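Local coordinates for subtilase cytotoxin, subunit B (Escherichia coli, PDB 3DWA), which forms the B pentamer of an AB5 toxin and probably binds host-cell glycans, including one that humans do not make, at residues Ser46-Ser51 with Ala55-Leu60; Thr17-Gly22 with Asn62-Phe67. All blocks are in the same frame, centred on the assembly; numbering follows the deposited sequence.

Interaction 1 (Ser46-Ser51 with Ala55-Leu60); sequences SMKNSS and ASFSTL
In the OB-fold typical of AB5 toxin B subunits, F57, in the first turn of the helix, packs against S46 and K48 where strand 41-47 runs out into a type II beta turn from M47 to S50. The aromatic ring lies beneath the aliphatic part of K48. K48 CB forms a CH-pi contact, 3.7 Å from the F57 ring centroid and 19° off the ring normal, and the extended chain continues obliquely over the CD2 side, with K48 CD 3.8 Å from F57 CD2. The amine thus ends beyond the hydrocarbon contact, its terminus leading away from the helix. The ring reaches the strand because F57 CG stands anti to the backbone N (chi1 175°), and the backbone of K48 comes close as well, with its N 3.5 Å from F57 CD1. Just before the helix, S56 OG is hydrogen-bonded to Q23 OE1 of a neighbouring subunit, and F57 itself packs on T59 of another. At the ring edge, near its plane, S46 OG sits 3.7 Å from F57 CD1; the same oxygen is 3.4 Å from F57 CA and 3.9 Å from L60 CD1.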
ATOM      1  N   SER C  46       4.691 -12.515  12.940  1.00 23.36           N
ATOM      2  CA  SER C  46       3.683 -11.600  13.467  1.00 23.64           C
ATOM      3  C   SER C  46       2.301 -12.146  13.055  1.00 24.77           C
ATOM      4  O   SER C  46       2.103 -12.595  11.911  1.00 23.14           O
ATOM      5  CB  SER C  46       3.919 -10.177  12.929  1.00 23.75           C
ATOM      6  OG  SER C  46       2.897  -9.263  13.336  1.00 20.42           O
HETATM    7  N   MSE C  47       1.364 -12.124  13.996  1.00 25.74           N
HETATM    8  CA  MSE C  47       0.003 -12.534  13.753  1.00 29.28           C
HETATM    9  C   MSE C  47      -0.950 -11.376  14.022  1.00 28.44           C
HETATM   10  O   MSE C  47      -0.794 -10.641  15.008  1.00 26.90           O
HETATM   11  CB  MSE C  47      -0.369 -13.707  14.649  1.00 28.54           C
HETATM   12  CG  MSE C  47      -1.814 -14.199  14.476  1.00 29.15           C
HETATM   13 SE   MSE C  47      -1.882 -15.903  15.438  1.00 41.92          SE
HETATM   14  CE  MSE C  47      -0.120 -16.662  14.887  1.00 30.15           C
ATOM     15  N   LYS C  48      -1.920 -11.204  13.128  1.00 29.40           N
ATOM     16  CA  LYS C  48      -2.863 -10.093  13.229  1.00 31.29           C
ATOM     17  C   LYS C  48      -3.877 -10.364  14.346  1.00 32.61           C
ATOM     18  O   LYS C  48      -4.380 -11.470  14.456  1.00 31.99           O
ATOM     19  CB  LYS C  48      -3.576  -9.899  11.890  1.00 30.63           C
ATOM     20  CG  LYS C  48      -4.347  -8.607  11.761  1.00 29.80           C
ATOM     21  CD  LYS C  48      -5.031  -8.567  10.402  1.00 31.48           C
ATOM     22  CE  LYS C  48      -5.908  -7.348  10.163  1.00 34.37           C
ATOM     23  NZ  LYS C  48      -6.767  -7.588   8.917  1.00 33.61           N
ATOM     24  N   ASN C  49      -4.177  -9.343  15.148  1.00 35.79           N
ATOM     25  CA  ASN C  49      -5.091  -9.471  16.306  1.00 40.00           C
ATOM     26  C   ASN C  49      -4.730 -10.575  17.324  1.00 40.88           C
ATOM     27  O   ASN C  49      -5.586 -11.038  18.074  1.00 41.79           O
ATOM     28  CB  ASN C  49      -6.556  -9.687  15.851  1.00 40.47           C
ATOM     29  CG  ASN C  49      -7.040  -8.631  14.842  1.00 43.71           C
ATOM     30  OD1 ASN C  49      -7.691  -8.969  13.827  1.00 46.62           O
ATOM     31  ND2 ASN C  49      -6.724  -7.363  15.110  1.00 44.78           N
ATOM     32  N   SER C  50      -3.481 -11.017  17.339  1.00 42.62           N
ATOM     33  CA  SER C  50      -3.035 -12.004  18.329  1.00 43.66           C
ATOM     34  C   SER C  50      -3.161 -11.416  19.746  1.00 45.60           C
ATOM     35  O   SER C  50      -3.858 -10.389  19.976  1.00 47.06           O
ATOM     36  CB  SER C  50      -1.563 -12.361  18.071  1.00 43.55           C
ATOM     37  OG  SER C  50      -0.704 -11.238  18.279  1.00 39.29           O
ATOM     38  N   SER C  51      -2.462 -12.060  20.680  1.00 45.94           N
ATOM     39  CA  SER C  51      -2.163 -11.516  21.983  1.00 46.08           C
ATOM     40  C   SER C  51      -1.570 -10.103  21.880  1.00 44.55           C
ATOM     41  O   SER C  51      -2.145  -9.239  21.225  1.00 45.69           O
ATOM     42  CB  SER C  51      -1.215 -12.476  22.743  1.00 47.06           C
ATOM     43  OG  SER C  51      -0.940 -12.041  24.082  1.00 49.92           O
ATOM     44  N   ALA C  55      -1.205  -5.704  17.342  1.00 28.73           N
ATOM     45  CA  ALA C  55      -1.469  -4.359  16.838  1.00 28.01           C
ATOM     46  C   ALA C  55      -0.399  -3.837  15.862  1.00 27.59           C
ATOM     47  O   ALA C  55      -0.646  -2.893  15.110  1.00 26.96           O
ATOM     48  CB  ALA C  55      -1.660  -3.363  18.030  1.00 28.18           C
ATOM     49  N   SER C  56       0.782  -4.449  15.859  1.00 27.23           N
ATOM     50  CA  SER C  56       1.851  -4.037  14.932  1.00 25.86           C
ATOM     51  C   SER C  56       1.881  -4.859  13.615  1.00 24.15           C
ATOM     52  O   SER C  56       2.754  -4.664  12.777  1.00 22.93           O
ATOM     53  CB  SER C  56       3.205  -4.139  15.657  1.00 26.98           C
ATOM     54  OG  SER C  56       3.260  -3.199  16.717  1.00 28.99           O
ATOM     55  N   PHE C  57       0.947  -5.785  13.457  1.00 22.92           N
ATOM     56  CA  PHE C  57       0.906  -6.668  12.285  1.00 21.64           C
ATOM     57  C   PHE C  57       1.070  -5.939  10.933  1.00 22.03           C
ATOM     58  O   PHE C  57       1.934  -6.314  10.105  1.00 20.67           O
ATOM     59  CB  PHE C  57      -0.355  -7.538  12.295  1.00 21.02           C
ATOM     60  CG  PHE C  57      -0.514  -8.384  11.035  1.00 22.10           C
ATOM     61  CD1 PHE C  57       0.189  -9.562  10.887  1.00 21.54           C
ATOM     62  CD2 PHE C  57      -1.317  -7.953   9.985  1.00 22.23           C
ATOM     63  CE1 PHE C  57       0.085 -10.331   9.741  1.00 21.07           C
ATOM     64  CE2 PHE C  57      -1.435  -8.722   8.816  1.00 23.32           C
ATOM     65  CZ  PHE C  57      -0.725  -9.914   8.702  1.00 22.76           C
ATOM     66  N   SER C  58       0.271  -4.890  10.720  1.00 21.32           N
ATOM     67  CA  SER C  58       0.262  -4.207   9.446  1.00 22.11           C
ATOM     68  C   SER C  58       1.534  -3.487   9.167  1.00 21.46           C
ATOM     69  O   SER C  58       2.041  -3.568   8.054  1.00 20.13           O
ATOM     70  CB  SER C  58      -0.893  -3.212   9.390  1.00 23.41           C
ATOM     71  OG  SER C  58      -1.976  -3.943   8.875  1.00 28.91           O
ATOM     72  N   THR C  59       2.035  -2.777  10.178  1.00 21.09           N
ATOM     73  CA  THR C  59       3.286  -2.010  10.093  1.00 21.86           C
ATOM     74  C   THR C  59       4.489  -2.940   9.871  1.00 20.12           C
ATOM     75  O   THR C  59       5.340  -2.681   9.039  1.00 21.23           O
ATOM     76  CB  THR C  59       3.533  -1.171  11.383  1.00 22.45           C
ATOM     77  OG1 THR C  59       2.445  -0.262  11.557  1.00 28.17           O
ATOM     78  CG2 THR C  59       4.811  -0.321  11.279  1.00 25.39           C
ATOM     79  N   LEU C  60       4.544  -4.005  10.644  1.00 19.46           N
ATOM     80  CA  LEU C  60       5.607  -4.986  10.579  1.00 18.79           C
ATOM     81  C   LEU C  60       5.628  -5.696   9.233  1.00 17.78           C
ATOM     82  O   LEU C  60       6.698  -5.862   8.654  1.00 16.83           O
ATOM     83  CB  LEU C  60       5.493  -5.995  11.727  1.00 18.32           C
ATOM     84  CG  LEU C  60       5.860  -5.436  13.119  1.00 20.20           C
ATOM     85  CD1 LEU C  60       5.585  -6.545  14.056  1.00 20.29           C
ATOM     86  CD2 LEU C  60       7.300  -4.974  13.246  1.00 20.52           C
TER

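Interaction 2 (Thr17-Gly22 with Asn62-Phe67); sequences TQFHTG and NQALYF
A chi1 of -146° in F19, well short of fully anti, swings its ring from strand 14-24 toward the helix, while L65 holds its CG anti to the backbone N (chi1 -175°), with chi2 of 63° then turning CD1 over one face of that ring. The two side chains run nearly perpendicular to each other. The touch is made by the far corner of the phenyl group: F19 CE1 is 3.6 Å from L65 N and 3.7 Å from A64 C, so the peptide link between A64 and L65 meets the ring, with A64 C at its edge and near its plane. On the methyl side, A64 CB approaches F19 CE1 at 4.0 Å. L65 CB lies 4.0 Å from F19 CZ, and its CD1 stands 4.2 Å above the ring plane, displaced toward the rim.

F30 of strand 27-35 meets F19 with its ring plane almost parallel, and A64 also touches F30 and L100. F19 packs on Q63 of a neighbouring subunit, where H20 and T21 extend the sheet by antiparallel pairing across the interface.

Between strand and helix the contact is thus made by the phenyl corner against a helix peptide, whose polar atoms A64 O and L65 N both lie beside F19 CE1, and the aliphatic carbons on either side of it in sequence. Its cohesion would come mainly from dispersion and the burial of hydrocarbon, with shape probably counting for more than directional bonding at this point.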
ATOM      1  N   THR C  17      15.933 -13.037   4.414  1.00 22.15           N
ATOM      2  CA  THR C  17      16.179 -13.894   3.257  1.00 23.86           C
ATOM      3  C   THR C  17      14.973 -14.762   2.857  1.00 23.15           C
ATOM      4  O   THR C  17      14.917 -15.239   1.730  1.00 23.89           O
ATOM      5  CB  THR C  17      17.396 -14.832   3.535  1.00 24.13           C
ATOM      6  OG1 THR C  17      17.160 -15.586   4.732  1.00 26.32           O
ATOM      7  CG2 THR C  17      18.668 -14.006   3.749  1.00 23.70           C
ATOM      8  N   GLN C  18      14.036 -14.989   3.768  1.00 22.09           N
ATOM      9  CA  GLN C  18      12.850 -15.822   3.441  1.00 22.59           C
ATOM     10  C   GLN C  18      11.590 -15.193   4.024  1.00 21.59           C
ATOM     11  O   GLN C  18      11.630 -14.518   5.053  1.00 21.16           O
ATOM     12  CB  GLN C  18      12.952 -17.279   3.961  1.00 23.05           C
ATOM     13  CG  GLN C  18      14.214 -18.095   3.542  1.00 27.51           C
ATOM     14  CD  GLN C  18      14.292 -18.362   2.045  1.00 33.45           C
ATOM     15  OE1 GLN C  18      13.281 -18.664   1.379  1.00 35.69           O
ATOM     16  NE2 GLN C  18      15.491 -18.219   1.500  1.00 30.53           N
ATOM     17  N   PHE C  19      10.472 -15.454   3.368  1.00 21.19           N
ATOM     18  CA  PHE C  19       9.192 -14.820   3.714  1.00 20.62           C
ATOM     19  C   PHE C  19       8.070 -15.878   3.546  1.00 20.76           C
ATOM     20  O   PHE C  19       8.023 -16.543   2.540  1.00 20.63           O
ATOM     21  CB  PHE C  19       8.970 -13.636   2.779  1.00 19.86           C
ATOM     22  CG  PHE C  19       8.253 -12.490   3.423  1.00 21.84           C
ATOM     23  CD1 PHE C  19       8.957 -11.366   3.804  1.00 19.55           C
ATOM     24  CD2 PHE C  19       6.871 -12.545   3.643  1.00 21.27           C
ATOM     25  CE1 PHE C  19       8.299 -10.286   4.416  1.00 23.60           C
ATOM     26  CE2 PHE C  19       6.201 -11.478   4.227  1.00 23.93           C
ATOM     27  CZ  PHE C  19       6.916 -10.344   4.615  1.00 19.24           C
ATOM     28  N   HIS C  20       7.238 -16.085   4.560  1.00 19.96           N
ATOM     29  CA  HIS C  20       6.085 -16.988   4.443  1.00 19.78           C
ATOM     30  C   HIS C  20       4.864 -16.256   4.973  1.00 20.53           C
ATOM     31  O   HIS C  20       4.970 -15.490   5.910  1.00 20.69           O
ATOM     32  CB  HIS C  20       6.299 -18.273   5.267  1.00 18.56           C
ATOM     33  CG  HIS C  20       5.056 -19.093   5.469  1.00 19.10           C
ATOM     34  ND1 HIS C  20       4.410 -19.188   6.689  1.00 20.74           N
ATOM     35  CD2 HIS C  20       4.331 -19.840   4.602  1.00 16.91           C
ATOM     36  CE1 HIS C  20       3.339 -19.952   6.559  1.00 17.34           C
ATOM     37  NE2 HIS C  20       3.267 -20.360   5.302  1.00 17.81           N
ATOM     38  N   THR C  21       3.708 -16.520   4.385  1.00 20.77           N
ATOM     39  CA  THR C  21       2.470 -15.942   4.833  1.00 21.57           C
ATOM     40  C   THR C  21       1.432 -17.047   4.832  1.00 20.93           C
ATOM     41  O   THR C  21       1.410 -17.891   3.919  1.00 19.28           O
ATOM     42  CB  THR C  21       2.089 -14.765   3.903  1.00 23.56           C
ATOM     43  OG1 THR C  21       1.350 -13.783   4.621  1.00 29.23           O
ATOM     44  CG2 THR C  21       1.383 -15.193   2.602  1.00 19.65           C
ATOM     45  N   GLY C  22       0.628 -17.079   5.885  1.00 19.38           N
ATOM     46  CA  GLY C  22      -0.509 -17.987   5.950  1.00 19.93           C
ATOM     47  C   GLY C  22      -1.603 -17.483   6.868  1.00 20.46           C
ATOM     48  O   GLY C  22      -1.738 -16.273   7.089  1.00 20.16           O
ATOM     49  N   ASN C  62       4.510  -4.575   6.247  1.00 19.78           N
ATOM     50  CA  ASN C  62       4.934  -3.674   5.217  1.00 19.71           C
ATOM     51  C   ASN C  62       6.416  -3.420   5.348  1.00 18.69           C
ATOM     52  O   ASN C  62       7.125  -3.399   4.343  1.00 17.87           O
ATOM     53  CB  ASN C  62       4.161  -2.327   5.288  1.00 20.73           C
ATOM     54  CG  ASN C  62       2.934  -2.253   4.319  1.00 27.77           C
ATOM     55  OD1 ASN C  62       2.327  -3.277   3.906  1.00 32.66           O
ATOM     56  ND2 ASN C  62       2.573  -1.014   3.953  1.00 35.63           N
ATOM     57  N   GLN C  63       6.872  -3.156   6.581  1.00 18.28           N
ATOM     58  CA  GLN C  63       8.290  -2.927   6.834  1.00 19.55           C
ATOM     59  C   GLN C  63       9.204  -4.139   6.501  1.00 18.53           C
ATOM     60  O   GLN C  63      10.236  -3.996   5.817  1.00 18.94           O
ATOM     61  CB  GLN C  63       8.503  -2.418   8.264  1.00 19.47           C
ATOM     62  CG  GLN C  63       9.806  -1.678   8.446  1.00 23.31           C
ATOM     63  CD  GLN C  63       9.876  -0.431   7.591  1.00 27.60           C
ATOM     64  OE1 GLN C  63      10.795  -0.251   6.802  1.00 32.75           O
ATOM     65  NE2 GLN C  63       8.884   0.408   7.716  1.00 24.78           N
ATOM     66  N   ALA C  64       8.829  -5.317   6.970  1.00 17.50           N
ATOM     67  CA  ALA C  64       9.569  -6.563   6.671  1.00 17.64           C
ATOM     68  C   ALA C  64       9.650  -6.891   5.166  1.00 16.41           C
ATOM     69  O   ALA C  64      10.696  -7.304   4.647  1.00 16.56           O
ATOM     70  CB  ALA C  64       8.995  -7.727   7.438  1.00 17.12           C
ATOM     71  N   LEU C  65       8.542  -6.713   4.467  1.00 16.58           N
ATOM     72  CA  LEU C  65       8.524  -6.908   3.028  1.00 16.26           C
ATOM     73  C   LEU C  65       9.408  -5.902   2.297  1.00 15.62           C
ATOM     74  O   LEU C  65      10.157  -6.285   1.351  1.00 16.85           O
ATOM     75  CB  LEU C  65       7.089  -6.966   2.451  1.00 15.78           C
ATOM     76  CG  LEU C  65       7.007  -7.287   0.938  1.00 17.07           C
ATOM     77  CD1 LEU C  65       7.576  -8.693   0.623  1.00 18.06           C
ATOM     78  CD2 LEU C  65       5.583  -7.173   0.298  1.00 15.28           C
ATOM     79  N   TYR C  66       9.367  -4.645   2.736  1.00 15.27           N
ATOM     80  CA  TYR C  66      10.314  -3.620   2.272  1.00 16.00           C
ATOM     81  C   TYR C  66      11.802  -4.066   2.401  1.00 16.99           C
ATOM     82  O   TYR C  66      12.577  -4.019   1.440  1.00 17.43           O
ATOM     83  CB  TYR C  66      10.091  -2.305   3.049  1.00 16.00           C
ATOM     84  CG  TYR C  66      10.968  -1.184   2.584  1.00 17.97           C
ATOM     85  CD1 TYR C  66      10.556  -0.346   1.537  1.00 20.47           C
ATOM     86  CD2 TYR C  66      12.242  -0.971   3.154  1.00 19.31           C
ATOM     87  CE1 TYR C  66      11.382   0.724   1.095  1.00 18.19           C
ATOM     88  CE2 TYR C  66      13.082   0.060   2.704  1.00 19.55           C
ATOM     89  CZ  TYR C  66      12.641   0.894   1.674  1.00 19.66           C
ATOM     90  OH  TYR C  66      13.437   1.917   1.240  1.00 17.25           O
ATOM     91  N   PHE C  67      12.205  -4.459   3.608  1.00 17.10           N
ATOM     92  CA  PHE C  67      13.582  -4.837   3.903  1.00 17.01           C
ATOM     93  C   PHE C  67      13.994  -6.147   3.216  1.00 17.55           C
ATOM     94  O   PHE C  67      15.142  -6.333   2.825  1.00 17.88           O
ATOM     95  CB  PHE C  67      13.745  -4.982   5.433  1.00 17.08           C
ATOM     96  CG  PHE C  67      13.810  -3.693   6.163  1.00 16.27           C
ATOM     97  CD1 PHE C  67      14.417  -2.569   5.594  1.00 19.33           C
ATOM     98  CD2 PHE C  67      13.338  -3.597   7.470  1.00 17.81           C
ATOM     99  CE1 PHE C  67      14.535  -1.379   6.315  1.00 21.17           C
ATOM    100  CE2 PHE C  67      13.445  -2.414   8.170  1.00 17.51           C
ATOM    101  CZ  PHE C  67      14.048  -1.296   7.592  1.00 16.92           C
TER

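How the interactions relate
From the N terminus, after the short strand 10-12, comes strand 14-24, whose residues 17-22 meet the helix, 40 residues further along. Strands 27-35 and 41-47 follow, and the turn after 41-47 is closed onto the start of helix 57-70 by interaction 1, a short loop with three residues between its segments. Interaction 2 closes the much longer loop around it, so interaction 1 is nested inside. The two segments on the helix are consecutive but for Y61, and the contact centres lie 13 Å apart. Together they fix the helix's first turn and its middle against one antiparallel sheet, and residues of both meet neighbouring subunits of the pentamer.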